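Local atomic coordinates of Dna-binding protein RAP1 (Saccharomyces cerevisiae, PDB entry 4BJT), a protein that binds DNA, probably to repress or activate transcription, and binds the Rif1 module through its C-terminal domain, probably recruiting Rif1 to telomeres. Residues 97-102 with 113-118; 168-173 with 192-197; 61-66 with 87-92. All coordinates share one frame; numbering follows the deposited sequence.

Contact 1: residues 97-102 with 113-118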
loop_
_atom_site.group_PDB
_atom_site.type_symbol
_atom_site.label_atom_id
_atom_site.label_comp_id
_atom_site.label_asym_id
_atom_site.label_seq_id
_atom_site.Cartn_x
_atom_site.Cartn_y
_atom_site.Cartn_z
ATOM N N GLU C 97 6.232 -4.812 -12.361
ATOM C CA GLU C 97 7.529 -4.545 -13.001
ATOM C C GLU C 97 8.301 -3.417 -12.264
ATOM O O GLU C 97 9.492 -3.588 -11.957
ATOM C CB GLU C 97 7.313 -4.215 -14.489
ATOM C CG GLU C 97 8.564 -4.079 -15.334
ATOM C CD GLU C 97 8.299 -3.677 -16.776
ATOM O OE1 GLU C 97 7.144 -3.812 -17.241
ATOM O OE2 GLU C 97 9.261 -3.242 -17.451
ATOM N N VAL C 98 7.612 -2.335 -11.867
ATOM C CA VAL C 98 8.270 -1.235 -11.146
ATOM C C VAL C 98 8.759 -1.686 -9.780
ATOM O O VAL C 98 9.939 -1.498 -9.448
ATOM C CB VAL C 98 7.328 -0.014 -10.981
ATOM C CG1 VAL C 98 7.953 1.046 -10.060
ATOM C CG2 VAL C 98 6.988 0.600 -12.336
ATOM N N ILE C 99 7.852 -2.261 -8.981
ATOM C CA ILE C 99 8.195 -2.624 -7.601
ATOM C C ILE C 99 9.154 -3.813 -7.513
ATOM O O ILE C 99 9.720 -4.009 -6.430
ATOM C CB ILE C 99 6.963 -2.804 -6.688
ATOM C CG1 ILE C 99 6.152 -4.062 -7.064
ATOM C CG2 ILE C 99 6.107 -1.509 -6.644
ATOM C CD1 ILE C 99 4.966 -4.261 -6.267
ATOM N N SER C 100 9.392 -4.555 -8.622
ATOM C CA SER C 100 10.364 -5.656 -8.683
ATOM C C SER C 100 11.796 -5.138 -8.947
ATOM O O SER C 100 12.744 -5.925 -8.957
ATOM C CB SER C 100 9.978 -6.653 -9.779
ATOM O OG SER C 100 8.802 -7.346 -9.396
ATOM N N GLY C 101 11.939 -3.838 -9.189
ATOM C CA GLY C 101 13.228 -3.214 -9.431
ATOM C C GLY C 101 14.106 -3.191 -8.196
ATOM O O GLY C 101 13.645 -3.439 -7.081
ATOM N N ASP C 102 15.372 -2.869 -8.400
ATOM C CA ASP C 102 16.355 -2.815 -7.320
ATOM C C ASP C 102 16.244 -1.472 -6.609
ATOM O O ASP C 102 16.525 -0.437 -7.218
ATOM C CB ASP C 102 17.777 -2.995 -7.893
ATOM C CG ASP C 102 18.001 -4.313 -8.617
ATOM O OD1 ASP C 102 17.178 -5.242 -8.434
ATOM O OD2 ASP C 102 18.998 -4.416 -9.369
ATOM N N GLN C 113 9.404 8.365 -8.061
ATOM C CA GLN C 113 9.538 8.895 -9.416
ATOM C C GLN C 113 9.172 7.861 -10.479
ATOM O O GLN C 113 8.472 8.171 -11.436
ATOM C CB GLN C 113 10.969 9.419 -9.660
ATOM C CG GLN C 113 11.137 10.155 -10.989
ATOM C CD GLN C 113 10.317 11.420 -11.016
ATOM O OE1 GLN C 113 10.459 12.278 -10.149
ATOM N NE2 GLN C 113 9.389 11.541 -11.952
ATOM N N ASP C 114 9.592 6.612 -10.293
ATOM C CA ASP C 114 9.286 5.555 -11.253
ATOM C C ASP C 114 7.781 5.215 -11.256
ATOM O O ASP C 114 7.195 4.987 -12.324
ATOM C CB ASP C 114 10.123 4.313 -10.951
ATOM C CG ASP C 114 11.631 4.530 -11.065
ATOM O OD1 ASP C 114 12.046 5.527 -11.703
ATOM O OD2 ASP C 114 12.388 3.741 -10.467
ATOM N N LEU C 115 7.133 5.277 -10.085
ATOM C CA LEU C 115 5.679 5.020 -10.009
ATOM C C LEU C 115 4.884 6.121 -10.716
ATOM O O LEU C 115 3.775 5.887 -11.219
ATOM C CB LEU C 115 5.233 4.915 -8.553
ATOM C CG LEU C 115 5.696 3.642 -7.832
ATOM C CD1 LEU C 115 5.511 3.781 -6.330
ATOM C CD2 LEU C 115 4.954 2.393 -8.358
ATOM N N CYS C 116 5.432 7.325 -10.744
ATOM C CA CYS C 116 4.846 8.449 -11.461
ATOM C C CYS C 116 5.041 8.256 -12.987
ATOM O O CYS C 116 4.068 8.245 -13.752
ATOM C CB CYS C 116 5.503 9.728 -10.951
ATOM S SG CYS C 116 5.143 11.195 -11.925
ATOM N N ASP C 117 6.284 8.019 -13.406
ATOM C CA ASP C 117 6.633 7.914 -14.827
ATOM C C ASP C 117 6.115 6.704 -15.542
ATOM O O ASP C 117 5.810 6.799 -16.732
ATOM C CB ASP C 117 8.172 7.941 -15.002
ATOM C CG ASP C 117 8.836 9.232 -14.565
ATOM O OD1 ASP C 117 8.124 10.255 -14.433
ATOM O OD2 ASP C 117 10.063 9.219 -14.339
ATOM N N GLU C 118 6.048 5.544 -14.856
ATOM C CA GLU C 118 5.663 4.288 -15.496
ATOM C C GLU C 118 4.231 3.863 -15.276
ATOM O O GLU C 118 3.667 3.201 -16.147
ATOM C CB GLU C 118 6.608 3.172 -15.050
ATOM C CG GLU C 118 8.043 3.454 -15.481
ATOM C CD GLU C 118 9.024 2.388 -15.053
ATOM O OE1 GLU C 118 8.913 1.241 -15.543
ATOM O OE2 GLU C 118 9.876 2.690 -14.188
#
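V98 and L115 mark the closest pass of the two backbones, their CA atoms 6.9 Å apart, where the last turns of helix 88-99 come up beside helix 108-119. What joins them is apolar packing, and V98 carries nearly all of it, with its two methyls going to different partners. CG1, anti to the backbone N (chi1 172°), meets L115 CD2 at 3.7 Å and also rests against D114 CB at 4.0 Å. CG2 turns to the next turn of the facing helix and lies 3.8 Å from E118 CB.

The chain of E118 runs extended beyond CG and keeps its carboxylate against the same methyl at the margin of the contact, with OE1 3.8 Å from V98 CG2. E97 is near as well: its OE2 is 4.9 Å from E118 OE1, and these like charges would probably repel one another mildly. L115 leaves its helix to one flank, but its CD2 comes close to V98, and I99 CG2 comes up more loosely to the same CD2 at 4.4 Å. D114 lends only its CB. Its carboxylate is engaged by the hydroxyl of Y103 and by K110, and Y103 also packs on V98.

The pair forms a helical hairpin whose contact extends back along helix 88-99, with K94 touching E118 and L95 touching L115. Beyond it, L115 reaches F140 of helix 140-150 and S126 of helix 123-132, while I99 lies against P141, which places this contact within the helical bundle.

Contact 2: residues 168-173 with 192-197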
loop_
_atom_site.group_PDB
_atom_site.type_symbol
_atom_site.label_atom_id
_atom_site.label_comp_id
_atom_site.label_asym_id
_atom_site.label_seq_id
_atom_site.Cartn_x
_atom_site.Cartn_y
_atom_site.Cartn_z
ATOM N N GLU C 168 -4.028 4.855 15.867
ATOM C CA GLU C 168 -4.578 5.295 17.147
ATOM C C GLU C 168 -4.703 4.110 18.118
ATOM O O GLU C 168 -4.348 4.243 19.299
ATOM C CB GLU C 168 -5.924 6.006 16.930
ATOM C CG GLU C 168 -5.777 7.342 16.223
ATOM C CD GLU C 168 -4.983 8.409 16.963
ATOM O OE1 GLU C 168 -4.944 8.377 18.215
ATOM O OE2 GLU C 168 -4.391 9.279 16.284
ATOM N N SER C 169 -5.117 2.929 17.624
ATOM C CA SER C 169 -5.172 1.732 18.466
ATOM C C SER C 169 -3.789 1.361 18.977
ATOM O O SER C 169 -3.643 0.977 20.153
ATOM C CB SER C 169 -5.753 0.544 17.694
ATOM O OG SER C 169 -7.136 0.730 17.447
ATOM N N LEU C 170 -2.766 1.510 18.126
ATOM C CA LEU C 170 -1.397 1.179 18.502
ATOM C C LEU C 170 -0.928 2.030 19.689
ATOM O O LEU C 170 -0.327 1.505 20.614
ATOM C CB LEU C 170 -0.469 1.375 17.287
ATOM C CG LEU C 170 0.981 0.960 17.481
ATOM C CD1 LEU C 170 1.072 -0.509 17.903
ATOM C CD2 LEU C 170 1.775 1.215 16.227
ATOM N N LYS C 171 -1.230 3.306 19.690
ATOM C CA LYS C 171 -0.786 4.197 20.757
ATOM C C LYS C 171 -1.732 4.211 21.960
ATOM O O LYS C 171 -1.443 4.864 22.952
ATOM C CB LYS C 171 -0.635 5.617 20.190
ATOM C CG LYS C 171 0.389 5.709 19.067
ATOM C CD LYS C 171 0.480 7.103 18.482
ATOM C CE LYS C 171 -0.632 7.405 17.509
ATOM N NZ LYS C 171 -0.531 8.788 16.972
ATOM N N SER C 172 -2.885 3.570 21.854
ATOM C CA SER C 172 -3.865 3.567 22.935
ATOM C C SER C 172 -3.507 2.862 24.248
ATOM O O SER C 172 -4.230 3.113 25.208
ATOM C CB SER C 172 -5.181 2.971 22.448
ATOM O OG SER C 172 -5.127 1.553 22.385
ATOM N N ASN C 173 -2.501 1.970 24.338
ATOM C CA ASN C 173 -2.216 1.228 25.592
ATOM C C ASN C 173 -3.431 0.349 25.986
ATOM O O ASN C 173 -3.525 0.011 27.179
ATOM C CB ASN C 173 -1.799 2.156 26.798
ATOM C CG ASN C 173 -0.430 2.784 26.663
ATOM O OD1 ASN C 173 0.566 2.101 26.424
ATOM N ND2 ASN C 173 -0.323 4.075 26.897
ATOM N N MET C 192 7.217 -3.419 13.957
ATOM C CA MET C 192 7.828 -2.484 13.014
ATOM C C MET C 192 7.158 -1.104 13.120
ATOM O O MET C 192 7.844 -0.069 13.122
ATOM C CB MET C 192 7.752 -2.982 11.572
ATOM C CG MET C 192 8.485 -2.040 10.626
ATOM S SD MET C 192 8.488 -2.562 8.912
ATOM C CE MET C 192 9.885 -3.596 8.915
ATOM N N ARG C 193 5.826 -1.086 13.205
ATOM C CA ARG C 193 5.068 0.167 13.281
ATOM C C ARG C 193 5.440 0.968 14.544
ATOM O O ARG C 193 5.636 2.200 14.500
ATOM C CB ARG C 193 3.552 -0.125 13.238
ATOM C CG ARG C 193 2.716 1.097 12.870
ATOM C CD ARG C 193 2.782 1.385 11.382
ATOM N NE ARG C 193 1.936 2.500 10.969
ATOM C CZ ARG C 193 2.047 3.131 9.800
ATOM N NH1 ARG C 193 2.929 2.717 8.893
ATOM N NH2 ARG C 193 1.269 4.179 9.522
ATOM N N LYS C 194 5.594 0.272 15.649
ATOM C CA LYS C 194 6.047 0.892 16.901
ATOM C C LYS C 194 7.426 1.506 16.753
ATOM O O LYS C 194 7.647 2.633 17.236
ATOM C CB LYS C 194 6.074 -0.134 18.039
ATOM C CG LYS C 194 4.706 -0.547 18.502
ATOM C CD LYS C 194 4.809 -1.408 19.777
ATOM C CE LYS C 194 3.454 -1.767 20.312
ATOM N NZ LYS C 194 3.526 -2.816 21.368
ATOM N N ARG C 195 8.352 0.797 16.087
ATOM C CA ARG C 195 9.713 1.315 15.847
ATOM C C ARG C 195 9.651 2.602 15.016
ATOM O O ARG C 195 10.397 3.552 15.310
ATOM C CB ARG C 195 10.613 0.290 15.117
ATOM C CG ARG C 195 11.085 -0.865 16.004
ATOM C CD ARG C 195 12.263 -1.621 15.400
ATOM N NE ARG C 195 11.917 -2.374 14.194
ATOM C CZ ARG C 195 11.312 -3.563 14.163
ATOM N NH1 ARG C 195 10.940 -4.163 15.292
ATOM N NH2 ARG C 195 11.051 -4.148 13.000
ATOM N N PHE C 196 8.751 2.644 14.001
ATOM C CA PHE C 196 8.550 3.838 13.150
ATOM C C PHE C 196 8.133 5.018 14.003
ATOM O O PHE C 196 8.664 6.114 13.822
ATOM C CB PHE C 196 7.445 3.618 12.094
ATOM C CG PHE C 196 7.841 3.156 10.713
ATOM C CD1 PHE C 196 8.594 2.007 10.538
ATOM C CD2 PHE C 196 7.374 3.814 9.580
ATOM C CE1 PHE C 196 8.948 1.569 9.263
ATOM C CE2 PHE C 196 7.733 3.378 8.306
ATOM C CZ PHE C 196 8.551 2.280 8.160
ATOM N N PHE C 197 7.153 4.810 14.895
ATOM C CA PHE C 197 6.711 5.863 15.833
ATOM C C PHE C 197 7.818 6.294 16.793
ATOM O O PHE C 197 8.015 7.506 17.002
ATOM C CB PHE C 197 5.436 5.442 16.614
ATOM C CG PHE C 197 4.178 5.678 15.813
ATOM C CD1 PHE C 197 3.783 6.968 15.470
ATOM C CD2 PHE C 197 3.433 4.616 15.331
ATOM C CE1 PHE C 197 2.660 7.185 14.683
ATOM C CE2 PHE C 197 2.296 4.834 14.569
ATOM C CZ PHE C 197 1.943 6.109 14.201
#
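L170 of helix 164-171 reaches across and sets its isobutyl group among R193, K194 and F197 of helix 187-198. This is helix-to-helix packing within the region shared by the Rap1 C-terminal domain family. With CG anti to the backbone N (chi1 -175°), the two methyls of L170 divide the facing surface: CD2 meets R193 CG at 3.5 Å and F197 CD2 at 3.9 Å, whereas CD1 touches K194 CE at 3.6 Å. The lysine chain is extended beyond CG, and L170 CD1 packs on its CG as well as its CE. L170 and R193 engage through methyl and methylene groups alone.

The aromatic ring of F197 has a second neighbour in K171, whose CD lies over one face. K171 NZ is 4.2 Å from F197 CE1, and it also makes a long ion pair with E168 OE2 at 4.0 Å.

Polar bonds stay within each segment or go to residues around it. S172 OG donates to S169 O, three residues back, at 2.7 Å. The head of R193 is held by D167, by the carbonyl of T131 and by S134, and makes a cation-pi contact with W162.

Helix 175-185 adds L181 to the packing on L170, and the C-terminal L202 touches R193 and F197. On another flank of helix 187-198, M192 and F196 pack against the bound peptide.

Contact 3: residues 61-66 with 87-92; sequences IDPDTI and STRQFM
R89 grips D64 side-on with two nitrogens while P63 lies over a face of the same guanidinium. R89 NH2 donates to D64 OD2 at 2.8 Å, nearly straight at 171°, and R89 NE donates to the syn lone pair of D64 OD1 at 3.1 Å. The bend at chi3 (-71°) turns NE toward D64. P63 CG sits 3.8 Å from R89 CZ, toward the rim of the flat group. D62 joins the charge network more weakly, through a long approach of its OD1 to NH2. Two acceptors are brought together here, D62 OD1 and D64 OD2 being 3.0 Å apart, and the arginine's positive charge probably eases their repulsion.

D62 also builds an Asx turn: its OD1 accepts from D64 N at 2.9 Å, shaping the short 3-10 turn 63-65. That turn faces the start of helix 88-99, whose N-cap is S87, its OG accepting from Q90 N. Water 1 links R89 N to D64 OD1, and water 2 connects T88 N with I66 O.

T88 OG1 donates to I66 O at 2.8 Å from 38° above the carbonyl plane, while its CG2 lies 3.9 Å from P63 CB. An alanine here would probably leave I66 O without its hydroxyl donor and open a gap beside P63 where the methyl had packed. I66 crosses T88 at about a right angle, its CG2 against OG1, and packs in turn on F148 of helix 140-150. F68, from a loop, touches T88.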
loop_
_atom_site.group_PDB
_atom_site.type_symbol
_atom_site.label_atom_id
_atom_site.label_comp_id
_atom_site.label_asym_id
_atom_site.label_seq_id
_atom_site.Cartn_x
_atom_site.Cartn_y
_atom_site.Cartn_z
ATOM N N ILE C 61 -7.001 -11.157 -5.765
ATOM C CA ILE C 61 -8.253 -10.609 -6.294
ATOM C C ILE C 61 -8.081 -10.601 -7.825
ATOM O O ILE C 61 -7.052 -10.145 -8.315
ATOM C CB ILE C 61 -8.479 -9.175 -5.758
ATOM C CG1 ILE C 61 -8.850 -9.225 -4.276
ATOM C CG2 ILE C 61 -9.570 -8.436 -6.580
ATOM C CD1 ILE C 61 -8.713 -7.911 -3.562
ATOM N N ASP C 62 -9.068 -11.104 -8.561
ATOM C CA ASP C 62 -8.992 -11.211 -10.028
ATOM C C ASP C 62 -9.097 -9.809 -10.632
ATOM O O ASP C 62 -10.119 -9.148 -10.491
ATOM C CB ASP C 62 -10.111 -12.105 -10.546
ATOM C CG ASP C 62 -10.126 -12.317 -12.048
ATOM O OD1 ASP C 62 -9.361 -11.638 -12.749
ATOM O OD2 ASP C 62 -10.874 -13.207 -12.518
ATOM N N PRO C 63 -8.030 -9.280 -11.261
ATOM C CA PRO C 63 -8.117 -7.912 -11.794
ATOM C C PRO C 63 -9.135 -7.753 -12.918
ATOM O O PRO C 63 -9.638 -6.653 -13.104
ATOM C CB PRO C 63 -6.695 -7.656 -12.307
ATOM C CG PRO C 63 -6.203 -9.009 -12.676
ATOM C CD PRO C 63 -6.745 -9.908 -11.612
ATOM N N ASP C 64 -9.506 -8.845 -13.585
ATOM C CA ASP C 64 -10.488 -8.768 -14.679
ATOM C C ASP C 64 -11.896 -8.488 -14.179
ATOM O O ASP C 64 -12.733 -8.067 -14.970
ATOM C CB ASP C 64 -10.487 -10.059 -15.480
ATOM C CG ASP C 64 -9.107 -10.446 -15.946
ATOM O OD1 ASP C 64 -8.334 -9.528 -16.350
ATOM O OD2 ASP C 64 -8.723 -11.603 -15.727
ATOM N N THR C 65 -12.135 -8.669 -12.870
ATOM C CA THR C 65 -13.415 -8.376 -12.227
ATOM C C THR C 65 -13.518 -6.901 -11.874
ATOM O O THR C 65 -14.554 -6.485 -11.377
ATOM C CB THR C 65 -13.620 -9.212 -10.947
ATOM O OG1 THR C 65 -12.721 -8.821 -9.900
ATOM C CG2 THR C 65 -13.550 -10.690 -11.199
ATOM N N ILE C 66 -12.444 -6.110 -12.113
ATOM C CA ILE C 66 -12.407 -4.693 -11.775
ATOM C C ILE C 66 -12.451 -3.885 -13.063
ATOM O O ILE C 66 -11.444 -3.789 -13.767
ATOM C CB ILE C 66 -11.135 -4.382 -10.961
ATOM C CG1 ILE C 66 -11.085 -5.201 -9.643
ATOM C CG2 ILE C 66 -11.066 -2.869 -10.642
ATOM C CD1 ILE C 66 -9.797 -5.123 -8.885
ATOM N N SER C 87 -6.670 -1.935 -19.077
ATOM C CA SER C 87 -7.361 -2.800 -18.137
ATOM C C SER C 87 -6.672 -2.713 -16.786
ATOM O O SER C 87 -5.502 -2.310 -16.681
ATOM C CB SER C 87 -7.311 -4.246 -18.643
ATOM O OG SER C 87 -5.970 -4.720 -18.712
ATOM N N THR C 88 -7.357 -3.189 -15.759
ATOM C CA THR C 88 -6.764 -3.245 -14.426
ATOM C C THR C 88 -5.549 -4.166 -14.440
ATOM O O THR C 88 -4.524 -3.847 -13.845
ATOM C CB THR C 88 -7.800 -3.688 -13.387
ATOM O OG1 THR C 88 -8.855 -2.747 -13.429
ATOM C CG2 THR C 88 -7.215 -3.777 -11.977
ATOM N N ARG C 89 -5.650 -5.301 -15.152
ATOM C CA ARG C 89 -4.542 -6.245 -15.231
ATOM C C ARG C 89 -3.291 -5.570 -15.820
ATOM O O ARG C 89 -2.189 -5.804 -15.333
ATOM C CB ARG C 89 -4.950 -7.482 -16.043
ATOM C CG ARG C 89 -3.873 -8.542 -16.111
ATOM C CD ARG C 89 -4.338 -9.726 -16.907
ATOM N NE ARG C 89 -5.363 -10.512 -16.213
ATOM C CZ ARG C 89 -5.124 -11.480 -15.319
ATOM N NH1 ARG C 89 -3.885 -11.777 -14.964
ATOM N NH2 ARG C 89 -6.128 -12.140 -14.763
ATOM N N GLN C 90 -3.451 -4.752 -16.855
ATOM C CA GLN C 90 -2.304 -4.107 -17.481
ATOM C C GLN C 90 -1.609 -3.175 -16.489
ATOM O O GLN C 90 -0.375 -3.168 -16.390
ATOM C CB GLN C 90 -2.688 -3.382 -18.757
ATOM C CG GLN C 90 -1.451 -2.970 -19.550
ATOM C CD GLN C 90 -1.825 -2.357 -20.872
ATOM O OE1 GLN C 90 -2.664 -1.476 -20.921
ATOM N NE2 GLN C 90 -1.308 -2.891 -21.983
ATOM N N PHE C 91 -2.397 -2.396 -15.733
ATOM C CA PHE C 91 -1.846 -1.525 -14.695
ATOM C C PHE C 91 -1.107 -2.347 -13.646
ATOM O O PHE C 91 0.028 -2.032 -13.292
ATOM C CB PHE C 91 -2.957 -0.693 -14.037
ATOM C CG PHE C 91 -2.561 -0.041 -12.729
ATOM C CD1 PHE C 91 -1.761 1.097 -12.709
ATOM C CD2 PHE C 91 -2.977 -0.568 -11.528
ATOM C CE1 PHE C 91 -1.379 1.681 -11.501
ATOM C CE2 PHE C 91 -2.573 -0.001 -10.323
ATOM C CZ PHE C 91 -1.817 1.153 -10.319
ATOM N N MET C 92 -1.725 -3.421 -13.161
ATOM C CA MET C 92 -1.138 -4.232 -12.095
ATOM C C MET C 92 0.152 -4.876 -12.571
ATOM O O MET C 92 1.103 -4.971 -11.803
ATOM C CB MET C 92 -2.109 -5.325 -11.609
ATOM C CG MET C 92 -3.361 -4.787 -10.961
ATOM S SD MET C 92 -3.071 -3.742 -9.491
ATOM C CE MET C 92 -2.148 -4.791 -8.505
HETATM O O HOH W 1 -8.104 -6.426 -15.936
HETATM O O HOH W 2 -10.077 -4.296 -16.171
#

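In the fold
Contacts 1 and 3 share helix 88-99: contact 3 engages its N-terminal end and contact 1 its C-terminal end. Their centres are 18 Å apart and their nearest atoms about 5 Å, without touching. Helix 140-150 serves both, since P141 meets M92 near contact 3 and I99 in contact 1. Contact 2 lies on the opposite side of the chain's centre, its centre 29 Å from that of contact 1 and 33 Å from that of contact 3. Helix 187-198, which contact 2 uses, also packs M192 and F196 on the bound Rif1 peptide. Along the chain the three follow in series, contact 3 closing first, then contact 1, then contact 2.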